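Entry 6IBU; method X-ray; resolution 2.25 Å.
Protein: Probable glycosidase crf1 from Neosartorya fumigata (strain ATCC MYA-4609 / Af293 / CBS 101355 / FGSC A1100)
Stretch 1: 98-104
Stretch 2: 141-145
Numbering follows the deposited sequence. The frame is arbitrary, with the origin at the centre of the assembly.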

ATOM      1  N   GLU A  98       8.197   4.133  -0.322  1.00 20.28           N
ATOM      2  CA  GLU A  98       6.895   3.620   0.094  1.00 21.20           C
ATOM      3  C   GLU A  98       5.878   4.738   0.195  1.00 19.85           C
ATOM      4  O   GLU A  98       6.213   5.783   0.692  1.00 19.29           O
ATOM      5  CB  GLU A  98       7.058   2.945   1.439  1.00 24.59           C
ATOM      6  CG  GLU A  98       6.065   1.843   1.642  1.00 28.29           C
ATOM      7  CD  GLU A  98       5.130   2.103   2.803  1.00 34.30           C
ATOM      8  OE1 GLU A  98       5.026   1.211   3.682  1.00 35.88           O
ATOM      9  OE2 GLU A  98       4.522   3.205   2.856  1.00 40.23           O
ATOM     10  N   VAL A  99       4.663   4.454  -0.246  1.00 18.50           N
ATOM     11  CA  VAL A  99       3.476   5.330  -0.116  1.00 17.61           C
ATOM     12  C   VAL A  99       2.345   4.424   0.356  1.00 16.85           C
ATOM     13  O   VAL A  99       2.183   3.332  -0.223  1.00 14.94           O
ATOM     14  CB  VAL A  99       3.140   6.005  -1.456  1.00 17.70           C
ATOM     15  CG1 VAL A  99       1.865   6.809  -1.353  1.00 18.53           C
ATOM     16  CG2 VAL A  99       4.293   6.864  -1.940  1.00 17.85           C
ATOM     17  N   ASP A 100       1.578   4.851   1.347  1.00 16.73           N
ATOM     18  CA  ASP A 100       0.517   3.968   1.858  1.00 17.45           C
ATOM     19  C   ASP A 100      -0.676   4.751   2.397  1.00 16.53           C
ATOM     20  O   ASP A 100      -0.577   5.985   2.657  1.00 14.72           O
ATOM     21  CB  ASP A 100       1.061   2.965   2.870  1.00 20.36           C
ATOM     22  CG  ASP A 100       1.468   3.563   4.188  1.00 23.33           C
ATOM     23  OD1 ASP A 100       0.574   3.956   4.945  1.00 28.77           O
ATOM     24  OD2 ASP A 100       2.696   3.586   4.483  1.00 29.91           O
ATOM     25  N   TRP A 101      -1.773   4.002   2.483  1.00 14.78           N
ATOM     26  CA  TRP A 101      -3.002   4.311   3.243  1.00 14.22           C
ATOM     27  C   TRP A 101      -3.069   3.332   4.413  1.00 14.99           C
ATOM     28  O   TRP A 101      -2.732   2.167   4.208  1.00 13.51           O
ATOM     29  CB  TRP A 101      -4.232   4.156   2.345  1.00 12.57           C
ATOM     30  CG  TRP A 101      -4.324   4.983   1.101  1.00 11.39           C
ATOM     31  CD1 TRP A 101      -4.016   4.606  -0.169  1.00 10.88           C
ATOM     32  CD2 TRP A 101      -4.914   6.288   0.985  1.00 11.23           C
ATOM     33  NE1 TRP A 101      -4.315   5.597  -1.060  1.00 10.82           N
ATOM     34  CE2 TRP A 101      -4.886   6.644  -0.382  1.00 11.30           C
ATOM     35  CE3 TRP A 101      -5.428   7.204   1.903  1.00 11.23           C
ATOM     36  CZ2 TRP A 101      -5.370   7.873  -0.842  1.00 11.21           C
ATOM     37  CZ3 TRP A 101      -5.907   8.413   1.454  1.00 11.21           C
ATOM     38  CH2 TRP A 101      -5.890   8.734   0.097  1.00 11.41           C
ATOM     39  N   GLU A 102      -3.438   3.787   5.607  1.00 17.30           N
ATOM     40  CA  GLU A 102      -3.739   2.880   6.745  1.00 18.64           C
ATOM     41  C   GLU A 102      -5.104   3.263   7.307  1.00 17.57           C
ATOM     42  O   GLU A 102      -5.270   4.407   7.678  1.00 18.56           O
ATOM     43  CB  GLU A 102      -2.683   2.982   7.842  1.00 21.43           C
ATOM     44  CG  GLU A 102      -1.256   2.790   7.357  1.00 25.34           C
ATOM     45  CD  GLU A 102      -0.951   1.380   6.877  1.00 28.43           C
ATOM     46  OE1 GLU A 102      -1.429   0.418   7.492  1.00 29.71           O
ATOM     47  OE2 GLU A 102      -0.259   1.246   5.865  1.00 35.54           O
ATOM     48  N   VAL A 103      -6.053   2.339   7.370  1.00 16.44           N
ATOM     49  CA  VAL A 103      -7.287   2.547   8.170  1.00 16.50           C
ATOM     50  C   VAL A 103      -7.159   1.750   9.476  1.00 16.35           C
ATOM     51  O   VAL A 103      -6.618   0.648   9.467  1.00 14.61           O
ATOM     52  CB  VAL A 103      -8.553   2.178   7.374  1.00 16.56           C
ATOM     53  CG1 VAL A 103      -9.798   2.361   8.213  1.00 15.60           C
ATOM     54  CG2 VAL A 103      -8.669   2.993   6.100  1.00 16.54           C
ATOM     55  N   LEU A 104      -7.634   2.321  10.578  1.00 17.09           N
ATOM     56  CA  LEU A 104      -7.676   1.638  11.894  1.00 17.24           C
ATOM     57  C   LEU A 104      -9.136   1.304  12.162  1.00 17.32           C
ATOM     58  O   LEU A 104      -9.977   2.191  11.939  1.00 16.72           O
ATOM     59  CB  LEU A 104      -7.086   2.564  12.950  1.00 17.81           C
ATOM     60  CG  LEU A 104      -5.670   3.044  12.633  1.00 19.26           C
ATOM     61  CD1 LEU A 104      -5.222   4.026  13.687  1.00 20.79           C
ATOM     62  CD2 LEU A 104      -4.676   1.883  12.525  1.00 19.97           C
ATOM     63  N   THR A 141     -12.865   5.111  -2.794  1.00 16.14           N
ATOM     64  CA  THR A 141     -11.811   4.963  -3.806  1.00 15.83           C
ATOM     65  C   THR A 141     -10.569   5.654  -3.265  1.00 14.99           C
ATOM     66  O   THR A 141     -10.578   6.869  -3.152  1.00 14.39           O
ATOM     67  CB  THR A 141     -12.255   5.529  -5.149  1.00 16.03           C
ATOM     68  OG1 THR A 141     -13.463   4.863  -5.482  1.00 16.54           O
ATOM     69  CG2 THR A 141     -11.218   5.302  -6.217  1.00 16.99           C
ATOM     70  N   TYR A 142      -9.533   4.885  -2.976  1.00 14.93           N
ATOM     71  CA  TYR A 142      -8.247   5.419  -2.481  1.00 14.47           C
ATOM     72  C   TYR A 142      -7.289   5.491  -3.670  1.00 14.18           C
ATOM     73  O   TYR A 142      -6.961   4.463  -4.265  1.00 12.87           O
ATOM     74  CB  TYR A 142      -7.742   4.551  -1.348  1.00 14.59           C
ATOM     75  CG  TYR A 142      -8.646   4.521  -0.147  1.00 15.97           C
ATOM     76  CD1 TYR A 142      -8.487   5.426   0.893  1.00 17.02           C
ATOM     77  CD2 TYR A 142      -9.650   3.568  -0.041  1.00 16.26           C
ATOM     78  CE1 TYR A 142      -9.316   5.387   2.003  1.00 17.85           C
ATOM     79  CE2 TYR A 142     -10.461   3.499   1.076  1.00 16.33           C
ATOM     80  CZ  TYR A 142     -10.295   4.403   2.105  1.00 17.67           C
ATOM     81  OH  TYR A 142     -11.115   4.345   3.199  1.00 16.99           O
ATOM     82  N   THR A 143      -6.873   6.698  -4.010  1.00 13.73           N
ATOM     83  CA  THR A 143      -6.083   6.967  -5.229  1.00 14.66           C
ATOM     84  C   THR A 143      -4.746   7.602  -4.846  1.00 13.90           C
ATOM     85  O   THR A 143      -4.745   8.574  -4.107  1.00 12.79           O
ATOM     86  CB  THR A 143      -6.857   7.885  -6.173  1.00 15.36           C
ATOM     87  OG1 THR A 143      -8.156   7.317  -6.333  1.00 16.57           O
ATOM     88  CG2 THR A 143      -6.153   8.065  -7.500  1.00 15.75           C
ATOM     89  N   ILE A 144      -3.661   7.063  -5.378  1.00 13.95           N
ATOM     90  CA  ILE A 144      -2.296   7.637  -5.251  1.00 14.08           C
ATOM     91  C   ILE A 144      -1.821   7.995  -6.648  1.00 14.36           C
ATOM     92  O   ILE A 144      -1.698   7.095  -7.423  1.00 14.53           O
ATOM     93  CB  ILE A 144      -1.344   6.648  -4.574  1.00 13.90           C
ATOM     94  CG1 ILE A 144      -1.778   6.338  -3.142  1.00 13.99           C
ATOM     95  CG2 ILE A 144       0.083   7.178  -4.634  1.00 13.84           C
ATOM     96  CD1 ILE A 144      -1.022   5.212  -2.494  1.00 14.44           C
ATOM     97  N   ASP A 145      -1.644   9.276  -6.933  1.00 16.41           N
ATOM     98  CA  ASP A 145      -1.028   9.782  -8.181  1.00 17.95           C
ATOM     99  C   ASP A 145       0.451  10.006  -7.891  1.00 16.41           C
ATOM    100  O   ASP A 145       0.782  10.677  -6.932  1.00 15.82           O
ATOM    101  CB  ASP A 145      -1.740  11.026  -8.702  1.00 20.86           C
ATOM    102  CG  ASP A 145      -2.997  10.656  -9.495  1.00 26.76           C
ATOM    103  OD1 ASP A 145      -2.866  10.267 -10.713  1.00 29.27           O
ATOM    104  OD2 ASP A 145      -4.109  10.709  -8.886  1.00 32.65           O
TER
HETATM  105  O   HOH W   1      -4.293   4.027  -3.576  1.00 15.42           O

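Two nearly antiparallel strands pack face to face through their side chains, with the indole of Trp101 at the centre of an apolar and aromatic contact that a single water supplements. The evidence for packing, as opposed to pairing within one sheet, is the separation: the strand axes approach no closer than 8.8 Å at 163° between their directions, and no direct hydrogen bond crosses. The register agrees, with CA of Trp101 7.8 Å from CA of Tyr142 and CA of Val99 8.1 Å from CA of Ile144.

Strand alternation selects the participants. The CA-to-CB bonds of Val99, Trp101 and Val103 point toward the second strand, and those of Tyr142 and Ile144 point back, whereas those of Asp100 and Thr143 point away. The contact buries 341 Å² in total, and Trp101 has the largest share covered, 107 Å².

With chi1 at m, the Trp101 indole offers one face to Tyr142. Tyr142 CB lies 3.7 Å from the centroid of the five-membered ring and 17° off its normal, a CH-pi contact. The phenol ring then directs its edge at the face of the six-membered ring, with centroids 5.1 Å apart and planes at 67°. Near the indole plane, Trp101 CZ2 comes within 3.4 Å of Thr143 O.

The indole's polar group is also satisfied: Trp101 NE1 donates to water 1 at 3.0 Å, and that water donates to Tyr142 O at 2.8 Å, linking side chain to backbone across the gap.

Ile144 is long enough to serve two neighbours. Its CD1 reaches Val99 CG1 at 3.5 Å and Trp101 CD1 at 3.8 Å, and the short, branched Val99 meets it through CG1. At the other end, Val103 CG2 sits 4.0 Å from Tyr142 OH, a looser apposition.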